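Local coordinates for protein galactan 1,3-beta-galactosidase (Phanerochaete chrysosporium, PDB 7BYS) that probably releases galactose from the end of the beta-1,3-galactan main chain of arabinogalactans, pairing a family 43 glycoside hydrolase domain with a calcium-containing carbohydrate-binding module, at residues A[331-337]-A[415-421]; A[366-370]-A[380-384]; A[133-139]-A[152-158]. All coordinates share one frame; numbering follows the deposited sequence.

How the contacts relate
Contacts 1 and 2 lie in the carbohydrate-binding module and contact 3 in the hydrolase domain, in different halves of the chain. Contact 2 is nested within the loop that contact 1 closes, and the two touch, their centres 10 Å apart: Ala-418 O is 2.9 Å from Arg-367 NH1, and Ala-419 N is 2.9 Å from Gln-383 OE1. Together they supply Tyr-334, Arg-367 and Asp-420 of the beta-D-galactose site, which holds no galactose in this apo structure, and both touch the N-acetylglucosamine on Asn-368. Contact 3 brings Asp-137 to the separate galactose site of the hydrolase domain; its centre is 42 Å from that of contact 1 and 35 Å from that of contact 2.

Contact 1 of 3, residues A[331-337]-A[415-421]; sequences AVGYLGH and SNYAADL. With NAG (2-acetamido-2-deoxy-beta-D-glucopyranose), chain E.
Leu-335 brings its CD1 methyl to 3.7 Å from Leu-421 CB, and its CB faces the methyl of Ala-418; this is the tightly packed, buried side of the contact, backed by Val-341 of strand 339-349. The backbones are bound close by. Val-332 N donates to Leu-421 O at 2.8 Å, and Leu-421 N returns a bond to Val-332 O at 2.9 Å, making one antiparallel hydrogen-bonded pair. The chains then separate and meet again where Ala-418 N reaches Leu-335 O at 2.8 Å, from above the carbonyl plane. Gly-336 has a positive phi of 77°, and a beta carbon there would run into Asn-416 O. Between the two backbone junctions a water accepts the N-H of Leu-335 at 3.0 Å and lies within bonding reach of Ala-418 O and Asp-420 OD1. Both segments belong to the family 35 carbohydrate-binding module, a beta-sandwich, and form part of its galactose pocket: Tyr-334 and Asp-420 are residues of the beta-D-galactose site, empty of galactose in this apo structure, and here a citrate, probably from the crystallisation liquor, takes a hydrogen bond from Tyr-334 N. The solvent side is looser. Tyr-334 and Tyr-417 meet loosely, CD2 of the first 4.2 Å from CE1 of the second. His-337, its CG anti to the backbone N (chi1 -165°), sets CB over one face of the Tyr-417 ring, 3.8 Å from the centroid; the two rings are inclined by 21° but slid apart, barely overlapping. Ser-415 O sits at the imidazole edge, 3.1 Å from His-337 CD2. Farther out, Asn-416 ND2 bonds to Asn-368 OD1 and only weakly to O6 of the N-acetylglucosamine.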
loop_
_atom_site.group_PDB
_atom_site.type_symbol
_atom_site.label_atom_id
_atom_site.label_comp_id
_atom_site.label_asym_id
_atom_site.label_seq_id
_atom_site.Cartn_x
_atom_site.Cartn_y
_atom_site.Cartn_z
ATOM N N ALA A 331 -12.333 2.987 25.087
ATOM C CA ALA A 331 -11.287 2.027 24.775
ATOM C C ALA A 331 -10.683 1.564 26.092
ATOM O O ALA A 331 -10.983 2.108 27.156
ATOM C CB ALA A 331 -10.208 2.639 23.867
ATOM N N VAL A 332 -9.804 0.573 26.014
ATOM C CA VAL A 332 -9.070 0.087 27.179
ATOM C C VAL A 332 -7.641 0.599 27.082
ATOM O O VAL A 332 -6.940 0.340 26.092
ATOM C CB VAL A 332 -9.119 -1.443 27.291
ATOM C CG1 VAL A 332 -8.221 -1.916 28.437
ATOM C CG2 VAL A 332 -10.550 -1.896 27.523
ATOM N N GLY A 333 -7.220 1.350 28.098
ATOM C CA GLY A 333 -5.872 1.855 28.195
ATOM C C GLY A 333 -5.093 1.170 29.307
ATOM O O GLY A 333 -5.574 0.276 29.995
ATOM N N TYR A 334 -3.849 1.609 29.457
ATOM C CA TYR A 334 -2.937 1.021 30.436
ATOM C C TYR A 334 -2.847 -0.497 30.267
ATOM O O TYR A 334 -2.833 -1.267 31.235
ATOM C CB TYR A 334 -3.257 1.484 31.865
ATOM C CG TYR A 334 -3.142 2.998 32.015
ATOM C CD1 TYR A 334 -4.123 3.845 31.507
ATOM C CD2 TYR A 334 -2.039 3.578 32.630
ATOM C CE1 TYR A 334 -4.023 5.219 31.620
ATOM C CE2 TYR A 334 -1.930 4.955 32.752
ATOM C CZ TYR A 334 -2.923 5.769 32.241
ATOM O OH TYR A 334 -2.820 7.138 32.361
ATOM N N LEU A 335 -2.815 -0.933 29.008
ATOM C CA LEU A 335 -2.614 -2.330 28.664
ATOM C C LEU A 335 -1.131 -2.604 28.552
ATOM O O LEU A 335 -0.356 -1.758 28.098
ATOM C CB LEU A 335 -3.263 -2.662 27.321
ATOM C CG LEU A 335 -4.773 -2.839 27.371
ATOM C CD1 LEU A 335 -5.306 -2.991 25.936
ATOM C CD2 LEU A 335 -5.182 -4.024 28.252
ATOM N N GLY A 336 -0.744 -3.814 28.943
ATOM C CA GLY A 336 0.653 -4.116 29.151
ATOM C C GLY A 336 1.101 -3.530 30.470
ATOM O O GLY A 336 0.352 -2.848 31.167
ATOM N N HIS A 337 2.361 -3.798 30.811
ATOM C CA HIS A 337 2.934 -3.297 32.052
ATOM C C HIS A 337 2.000 -3.587 33.226
ATOM O O HIS A 337 1.675 -2.713 34.035
ATOM C CB HIS A 337 3.242 -1.801 31.929
ATOM C CG HIS A 337 4.136 -1.273 33.006
ATOM N ND1 HIS A 337 3.672 -0.924 34.256
ATOM C CD2 HIS A 337 5.467 -1.025 33.016
ATOM C CE1 HIS A 337 4.679 -0.489 34.992
ATOM N NE2 HIS A 337 5.780 -0.542 34.264
ATOM N N SER A 415 6.359 -6.024 29.311
ATOM C CA SER A 415 6.848 -4.959 30.174
ATOM C C SER A 415 6.424 -3.585 29.679
ATOM O O SER A 415 6.190 -2.679 30.488
ATOM C CB SER A 415 8.375 -5.035 30.238
ATOM O OG SER A 415 8.875 -4.249 31.302
ATOM N N ASN A 416 6.330 -3.414 28.364
ATOM C CA ASN A 416 5.965 -2.151 27.750
ATOM C C ASN A 416 4.448 -2.010 27.673
ATOM O O ASN A 416 3.704 -2.995 27.658
ATOM C CB ASN A 416 6.538 -2.089 26.333
ATOM C CG ASN A 416 6.152 -3.308 25.488
ATOM O OD1 ASN A 416 6.342 -4.452 25.898
ATOM N ND2 ASN A 416 5.612 -3.061 24.302
ATOM N N TYR A 417 3.986 -0.763 27.614
ATOM C CA TYR A 417 2.572 -0.505 27.379
ATOM C C TYR A 417 2.213 -0.780 25.920
ATOM O O TYR A 417 2.904 -0.331 24.996
ATOM C CB TYR A 417 2.242 0.948 27.705
ATOM C CG TYR A 417 2.167 1.246 29.181
ATOM C CD1 TYR A 417 1.100 0.797 29.945
ATOM C CD2 TYR A 417 3.161 1.978 29.809
ATOM C CE1 TYR A 417 1.026 1.072 31.300
ATOM C CE2 TYR A 417 3.093 2.260 31.164
ATOM C CZ TYR A 417 2.027 1.804 31.901
ATOM O OH TYR A 417 1.961 2.084 33.249
ATOM N N ALA A 418 1.121 -1.518 25.719
ATOM C CA ALA A 418 0.541 -1.698 24.398
ATOM C C ALA A 418 -0.234 -0.448 24.007
ATOM O O ALA A 418 -0.398 0.484 24.796
ATOM C CB ALA A 418 -0.409 -2.901 24.390
ATOM N N ALA A 419 -0.721 -0.425 22.770
ATOM C CA ALA A 419 -1.608 0.662 22.394
ATOM C C ALA A 419 -2.973 0.493 23.059
ATOM O O ALA A 419 -3.321 -0.575 23.568
ATOM C CB ALA A 419 -1.778 0.733 20.870
ATOM N N ASP A 420 -3.742 1.574 23.072
ATOM C CA ASP A 420 -5.095 1.525 23.612
ATOM C C ASP A 420 -6.009 0.745 22.676
ATOM O O ASP A 420 -6.076 1.033 21.476
ATOM C CB ASP A 420 -5.635 2.942 23.814
ATOM C CG ASP A 420 -4.841 3.732 24.835
ATOM O OD1 ASP A 420 -4.160 3.110 25.672
ATOM O OD2 ASP A 420 -4.907 4.983 24.802
ATOM N N LEU A 421 -6.740 -0.228 23.218
ATOM C CA LEU A 421 -7.546 -1.135 22.404
ATOM C C LEU A 421 -9.003 -0.688 22.404
ATOM O O LEU A 421 -9.633 -0.600 23.462
ATOM C CB LEU A 421 -7.421 -2.567 22.920
ATOM C CG LEU A 421 -8.017 -3.648 22.009
ATOM C CD1 LEU A 421 -7.243 -3.786 20.687
ATOM C CD2 LEU A 421 -8.055 -4.991 22.738
HETATM C C1 NAG E . 7.370 -3.651 21.100
HETATM C C2 NAG E . 8.705 -3.803 20.384
HETATM C C3 NAG E . 9.812 -3.177 21.159
HETATM C C4 NAG E . 9.527 -1.739 21.490
HETATM C C5 NAG E . 8.199 -1.592 22.226
HETATM C C6 NAG E . 7.892 -0.135 22.398
HETATM C C7 NAG E . 9.096 -5.821 18.856
HETATM C C8 NAG E . 9.361 -7.318 18.657
HETATM N N2 NAG E . 8.963 -5.267 20.201
HETATM O O3 NAG E . 11.025 -3.249 20.361
HETATM O O4 NAG E . 10.555 -1.210 22.332
HETATM O O5 NAG E . 7.109 -2.216 21.468
HETATM O O6 NAG E . 6.711 -0.001 23.146
HETATM O O7 NAG E . 9.001 -5.109 17.912
HETATM O O HOH W 1 -2.450 0.945 26.641
#

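Contact 2 of 3, residues A[366-370]-A[380-384]; sequences YRNVT and LVDQP. With NAG (2-acetamido-2-deoxy-beta-D-glucopyranose), chain E.
Leu-380, near the start of the returning strand of the hairpin 367-373/379-383, packs against Thr-370 and Asn-368 at one margin of a sheet in the module's beta-sandwich. Its CG stands anti to the backbone N (chi1 -166°), which carries CD1 to 3.7 Å from Thr-370 CG2 and lets CD2 meet the acetyl methyl C8 of the N-acetylglucosamine at 3.7 Å. That sugar is joined through C1 to Asn-368 ND2. Val-381 comes next and turns to the other face, into the sandwich, where Leu-357 and Val-395 of the opposing sheet pack on it; its backbone N and O both bond to Val-369. Asp-382 returns to the sugar-bearing face opposite Asn-368, in a non-hydrogen-bonded pair. Here the side chains are linked by a water that accepts from Asn-368 ND2 and lies 2.8 Å from Asp-382 OD1, while Asp-382 OD2 forms a salt bridge with Arg-261. Gln-383, paired through both backbone bonds with Arg-367, lays its amide across Val-369, NE2 being 3.6 Å from Val-369 CG1 and OE1 3.5 Å from Val-369 CB. The same OE1 accepts from Ala-419 N, so the amide is tied at its oxygen as well as packed. The extended Arg-367 side chain reaches beyond the strand pair: NE makes a salt bridge with Asp-363 and NH1 bonds to Ala-418 O, steadying a side chain of the beta-D-galactose site. Pro-384 ends the segment beneath Tyr-366, with its CA 3.5 Å from the ring centroid, only 2° off the normal, and its CB 3.6 Å from Tyr-366 CZ.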
loop_
_atom_site.group_PDB
_atom_site.type_symbol
_atom_site.label_atom_id
_atom_site.label_comp_id
_atom_site.label_asym_id
_atom_site.label_seq_id
_atom_site.Cartn_x
_atom_site.Cartn_y
_atom_site.Cartn_z
ATOM N N TYR A 366 6.151 2.823 17.055
ATOM C CA TYR A 366 5.290 1.656 17.173
ATOM C C TYR A 366 5.199 1.191 18.620
ATOM O O TYR A 366 6.119 1.369 19.419
ATOM C CB TYR A 366 5.887 0.490 16.389
ATOM C CG TYR A 366 5.568 0.462 14.917
ATOM C CD1 TYR A 366 5.660 1.605 14.138
ATOM C CD2 TYR A 366 5.163 -0.717 14.308
ATOM C CE1 TYR A 366 5.373 1.569 12.780
ATOM C CE2 TYR A 366 4.878 -0.767 12.955
ATOM C CZ TYR A 366 4.976 0.376 12.201
ATOM O OH TYR A 366 4.678 0.311 10.849
ATOM N N ARG A 367 4.069 0.579 18.943
ATOM C CA ARG A 367 3.923 -0.260 20.122
ATOM C C ARG A 367 3.641 -1.682 19.648
ATOM O O ARG A 367 3.652 -1.973 18.450
ATOM C CB ARG A 367 2.801 0.271 21.016
ATOM C CG ARG A 367 3.095 1.643 21.589
ATOM C CD ARG A 367 2.084 1.988 22.651
ATOM N NE ARG A 367 2.282 3.342 23.159
ATOM C CZ ARG A 367 1.712 3.816 24.259
ATOM N NH1 ARG A 367 0.918 3.044 24.996
ATOM N NH2 ARG A 367 1.944 5.068 24.630
ATOM N N ASN A 368 3.381 -2.579 20.591
ATOM C CA ASN A 368 2.896 -3.906 20.233
ATOM C C ASN A 368 2.039 -4.420 21.371
ATOM O O ASN A 368 2.010 -3.850 22.461
ATOM C CB ASN A 368 4.043 -4.872 19.969
ATOM C CG ASN A 368 5.172 -4.607 20.861
ATOM O OD1 ASN A 368 5.091 -4.872 22.058
ATOM N ND2 ASN A 368 6.238 -4.039 20.314
ATOM N N VAL A 369 1.330 -5.507 21.096
ATOM C CA VAL A 369 0.411 -6.096 22.061
ATOM C C VAL A 369 0.542 -7.610 21.977
ATOM O O VAL A 369 0.624 -8.179 20.884
ATOM C CB VAL A 369 -1.042 -5.606 21.845
ATOM C CG1 VAL A 369 -1.613 -6.101 20.512
ATOM C CG2 VAL A 369 -1.935 -6.018 23.039
ATOM N N THR A 370 0.596 -8.263 23.135
ATOM C CA THR A 370 0.542 -9.718 23.170
ATOM C C THR A 370 -0.906 -10.182 23.059
ATOM O O THR A 370 -1.820 -9.570 23.624
ATOM C CB THR A 370 1.124 -10.247 24.484
ATOM O OG1 THR A 370 0.351 -9.738 25.574
ATOM C CG2 THR A 370 2.582 -9.842 24.643
ATOM N N LEU A 380 2.970 -11.708 19.384
ATOM C CA LEU A 380 3.126 -10.265 19.515
ATOM C C LEU A 380 2.697 -9.589 18.222
ATOM O O LEU A 380 3.181 -9.944 17.141
ATOM C CB LEU A 380 4.581 -9.928 19.834
ATOM C CG LEU A 380 4.843 -8.504 20.315
ATOM C CD1 LEU A 380 4.145 -8.239 21.646
ATOM C CD2 LEU A 380 6.327 -8.288 20.452
ATOM N N VAL A 381 1.776 -8.634 18.327
ATOM C CA VAL A 381 1.225 -7.941 17.165
ATOM C C VAL A 381 1.723 -6.499 17.163
ATOM O O VAL A 381 1.550 -5.774 18.148
ATOM C CB VAL A 381 -0.312 -7.996 17.152
ATOM C CG1 VAL A 381 -0.842 -7.279 15.925
ATOM C CG2 VAL A 381 -0.800 -9.445 17.155
ATOM N N ASP A 382 2.325 -6.081 16.049
ATOM C CA ASP A 382 2.830 -4.720 15.919
ATOM C C ASP A 382 1.675 -3.738 15.789
ATOM O O ASP A 382 0.715 -3.978 15.049
ATOM C CB ASP A 382 3.659 -4.599 14.643
ATOM C CG ASP A 382 4.960 -5.364 14.708
ATOM O OD1 ASP A 382 5.577 -5.407 15.793
ATOM O OD2 ASP A 382 5.365 -5.909 13.654
ATOM N N GLN A 383 1.796 -2.603 16.481
ATOM C CA GLN A 383 0.790 -1.542 16.482
ATOM C C GLN A 383 1.447 -0.245 16.025
ATOM O O GLN A 383 2.041 0.491 16.835
ATOM C CB GLN A 383 0.146 -1.402 17.861
ATOM C CG GLN A 383 -0.618 -2.652 18.251
ATOM C CD GLN A 383 -1.161 -2.580 19.662
ATOM O OE1 GLN A 383 -0.414 -2.358 20.610
ATOM N NE2 GLN A 383 -2.470 -2.729 19.801
ATOM N N PRO A 384 1.353 0.082 14.735
ATOM C CA PRO A 384 1.940 1.332 14.243
ATOM C C PRO A 384 1.379 2.542 14.978
ATOM O O PRO A 384 0.277 2.512 15.542
ATOM C CB PRO A 384 1.530 1.362 12.761
ATOM C CG PRO A 384 1.282 -0.077 12.395
ATOM C CD PRO A 384 0.748 -0.729 13.660
HETATM C C1 NAG E . 7.370 -3.651 21.100
HETATM C C2 NAG E . 8.705 -3.803 20.384
HETATM C C3 NAG E . 9.812 -3.177 21.159
HETATM C C4 NAG E . 9.527 -1.739 21.490
HETATM C C5 NAG E . 8.199 -1.592 22.226
HETATM C C6 NAG E . 7.892 -0.135 22.398
HETATM C C7 NAG E . 9.096 -5.821 18.856
HETATM C C8 NAG E . 9.361 -7.318 18.657
HETATM N N2 NAG E . 8.963 -5.267 20.201
HETATM O O3 NAG E . 11.025 -3.249 20.361
HETATM O O4 NAG E . 10.555 -1.210 22.332
HETATM O O5 NAG E . 7.109 -2.216 21.468
HETATM O O6 NAG E . 6.711 -0.001 23.146
HETATM O O7 NAG E . 9.001 -5.109 17.912
HETATM O O HOH W 2 6.217 -3.225 17.408
#

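Contact 3 of 3, residues A[133-139]-A[152-158]; sequences ADSRDES and LLYASDN
Asp-134 grips the end of segment 152-158 with both backbone and side chain: its O accepts from Ser-156 OG at 2.7 Å, on a lone pair in the carbonyl plane, and its OD2 accepts from Asn-158 N at 2.9 Å. The contact includes part of the hairpin of strands 138-142 and 150-156, the first two strands of one four-stranded blade in the five-bladed beta-propeller of family 43. Arg-136 runs extended from CG to NE, then chi4 of 84° turns the guanidinium so that NH1 makes a salt bridge with Asp-134 OD2 at 3.0 Å. The two donors to OD2 come from opposite faces of the carboxylate, Asn-158 N on the anti side and Arg-136 NH1 from well above the plane, while OD1 is held by Lys-129. With an alanine in place of Asp-134, Arg-136 NH1 and Asn-158 N would probably lose their shared acceptor and Lys-129 its charge partner. Tyr-154 has its CG between the backbone N and the carbonyl carbon (chi1 55°), which lays the ring beside segment 133-139: Asp-134 O lies in the ring plane at its edge, 3.6 Å from CD2, and Ser-135 OG is 3.4 Å from Tyr-154 CB. The phenol bonds to Ser-165. Asp-137, a residue of the galactose site (empty here), sets its carboxylate near Gln-242, another residue of that site; its OD2 takes the N-H of Ala-188. Glu-138 is bent at chi2, which places its carboxylate beside Arg-82, while CB stays 3.9 Å from Leu-152 CD1; OE2 is buried with no polar partner in the model. Beyond it, Leu-153 N donates to Ser-139 O at 2.9 Å with an N-H...O angle of 179°.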
loop_
_atom_site.group_PDB
_atom_site.type_symbol
_atom_site.label_atom_id
_atom_site.label_comp_id
_atom_site.label_asym_id
_atom_site.label_seq_id
_atom_site.Cartn_x
_atom_site.Cartn_y
_atom_site.Cartn_z
ATOM N N ALA A 133 14.337 18.340 -16.294
ATOM C CA ALA A 133 13.841 18.724 -14.977
ATOM C C ALA A 133 13.848 17.523 -14.040
ATOM O O ALA A 133 14.001 16.378 -14.462
ATOM C CB ALA A 133 12.426 19.307 -15.085
ATOM N N ASP A 134 13.694 17.814 -12.747
ATOM C CA ASP A 134 13.669 16.776 -11.728
ATOM C C ASP A 134 12.522 15.809 -11.964
ATOM O O ASP A 134 11.424 16.186 -12.388
ATOM C CB ASP A 134 13.403 17.394 -10.354
ATOM C CG ASP A 134 14.581 18.157 -9.802
ATOM O OD1 ASP A 134 15.660 18.183 -10.442
ATOM O OD2 ASP A 134 14.414 18.739 -8.703
ATOM N N SER A 135 12.776 14.553 -11.624
ATOM C CA SER A 135 11.718 13.562 -11.472
ATOM C C SER A 135 12.070 12.706 -10.269
ATOM O O SER A 135 13.142 12.093 -10.235
ATOM C CB SER A 135 11.601 12.704 -12.734
ATOM O OG SER A 135 10.579 11.726 -12.604
ATOM N N ARG A 136 11.172 12.664 -9.282
ATOM C CA ARG A 136 11.374 11.805 -8.123
ATOM C C ARG A 136 10.300 10.720 -8.111
ATOM O O ARG A 136 10.334 9.842 -8.975
ATOM C CB ARG A 136 11.518 12.621 -6.833
ATOM C CG ARG A 136 12.869 13.314 -6.773
ATOM C CD ARG A 136 13.055 14.115 -5.492
ATOM N NE ARG A 136 14.384 14.717 -5.415
ATOM C CZ ARG A 136 14.723 15.869 -5.987
ATOM N NH1 ARG A 136 13.852 16.559 -6.709
ATOM N NH2 ARG A 136 15.965 16.325 -5.855
ATOM N N ASP A 137 9.322 10.758 -7.202
ATOM C CA ASP A 137 8.236 9.781 -7.298
ATOM C C ASP A 137 7.588 9.898 -8.671
ATOM O O ASP A 137 7.354 11.004 -9.172
ATOM C CB ASP A 137 7.145 10.089 -6.273
ATOM C CG ASP A 137 7.449 9.570 -4.886
ATOM O OD1 ASP A 137 8.583 9.150 -4.610
ATOM O OD2 ASP A 137 6.531 9.631 -4.054
ATOM N N GLU A 138 7.297 8.757 -9.286
ATOM C CA GLU A 138 6.729 8.765 -10.626
ATOM C C GLU A 138 5.776 7.594 -10.788
ATOM O O GLU A 138 5.780 6.643 -10.000
ATOM C CB GLU A 138 7.810 8.749 -11.724
ATOM C CG GLU A 138 8.899 7.679 -11.589
ATOM C CD GLU A 138 8.374 6.248 -11.583
ATOM O OE1 GLU A 138 8.748 5.505 -10.666
ATOM O OE2 GLU A 138 7.573 5.862 -12.473
ATOM N N SER A 139 4.972 7.669 -11.843
ATOM C CA SER A 139 4.285 6.499 -12.354
ATOM C C SER A 139 4.215 6.621 -13.871
ATOM O O SER A 139 4.552 7.662 -14.450
ATOM C CB SER A 139 2.902 6.350 -11.710
ATOM O OG SER A 139 2.243 5.179 -12.159
ATOM N N LEU A 152 4.349 9.877 -18.433
ATOM C CA LEU A 152 5.052 9.927 -17.157
ATOM C C LEU A 152 4.312 10.886 -16.230
ATOM O O LEU A 152 4.012 12.025 -16.607
ATOM C CB LEU A 152 6.493 10.407 -17.366
ATOM C CG LEU A 152 7.335 10.487 -16.094
ATOM C CD1 LEU A 152 7.607 9.093 -15.579
ATOM C CD2 LEU A 152 8.649 11.236 -16.347
ATOM N N LEU A 153 4.020 10.428 -15.021
ATOM C CA LEU A 153 3.434 11.239 -13.957
ATOM C C LEU A 153 4.522 11.412 -12.909
ATOM O O LEU A 153 5.097 10.412 -12.471
ATOM C CB LEU A 153 2.263 10.480 -13.321
ATOM C CG LEU A 153 1.348 9.659 -14.243
ATOM C CD1 LEU A 153 0.235 9.017 -13.410
ATOM C CD2 LEU A 153 0.758 10.502 -15.381
ATOM N N TYR A 154 4.848 12.652 -12.532
ATOM C CA TYR A 154 6.062 12.804 -11.734
ATOM C C TYR A 154 6.088 14.056 -10.873
ATOM O O TYR A 154 5.655 15.128 -11.297
ATOM C CB TYR A 154 7.338 12.734 -12.585
ATOM C CG TYR A 154 7.463 13.680 -13.767
ATOM C CD1 TYR A 154 6.586 13.621 -14.847
ATOM C CD2 TYR A 154 8.524 14.578 -13.839
ATOM C CE1 TYR A 154 6.748 14.450 -15.948
ATOM C CE2 TYR A 154 8.689 15.413 -14.942
ATOM C CZ TYR A 154 7.794 15.340 -15.988
ATOM O OH TYR A 154 7.930 16.143 -17.103
ATOM N N ALA A 155 6.674 13.906 -9.685
ATOM C CA ALA A 155 7.001 15.026 -8.814
ATOM C C ALA A 155 8.282 15.673 -9.324
ATOM O O ALA A 155 9.327 15.018 -9.429
ATOM C CB ALA A 155 7.191 14.517 -7.387
ATOM N N SER A 156 8.204 16.953 -9.653
ATOM C CA SER A 156 9.299 17.651 -10.304
ATOM C C SER A 156 9.647 18.899 -9.499
ATOM O O SER A 156 9.000 19.218 -8.493
ATOM C CB SER A 156 8.916 17.979 -11.756
ATOM O OG SER A 156 10.033 18.464 -12.490
ATOM N N ASP A 157 10.707 19.587 -9.933
ATOM C CA ASP A 157 11.140 20.864 -9.356
ATOM C C ASP A 157 11.222 20.798 -7.827
ATOM O O ASP A 157 10.500 21.485 -7.101
ATOM C CB ASP A 157 10.277 22.027 -9.862
ATOM C CG ASP A 157 10.220 22.094 -11.391
ATOM O OD1 ASP A 157 11.254 21.842 -12.037
ATOM O OD2 ASP A 157 9.138 22.366 -11.946
ATOM N N ASN A 158 12.114 19.929 -7.346
ATOM C CA ASN A 158 12.327 19.736 -5.909
ATOM C C ASN A 158 11.023 19.370 -5.203
ATOM O O ASN A 158 10.727 19.852 -4.112
ATOM C CB ASN A 158 13.007 20.947 -5.262
ATOM C CG ASN A 158 14.441 21.130 -5.728
ATOM O OD1 ASN A 158 15.093 20.181 -6.165
ATOM N ND2 ASN A 158 14.941 22.355 -5.630
HETATM O O HOH W 3 13.388 20.498 -11.838
HETATM O O HOH W 4 11.047 16.163 -7.496
#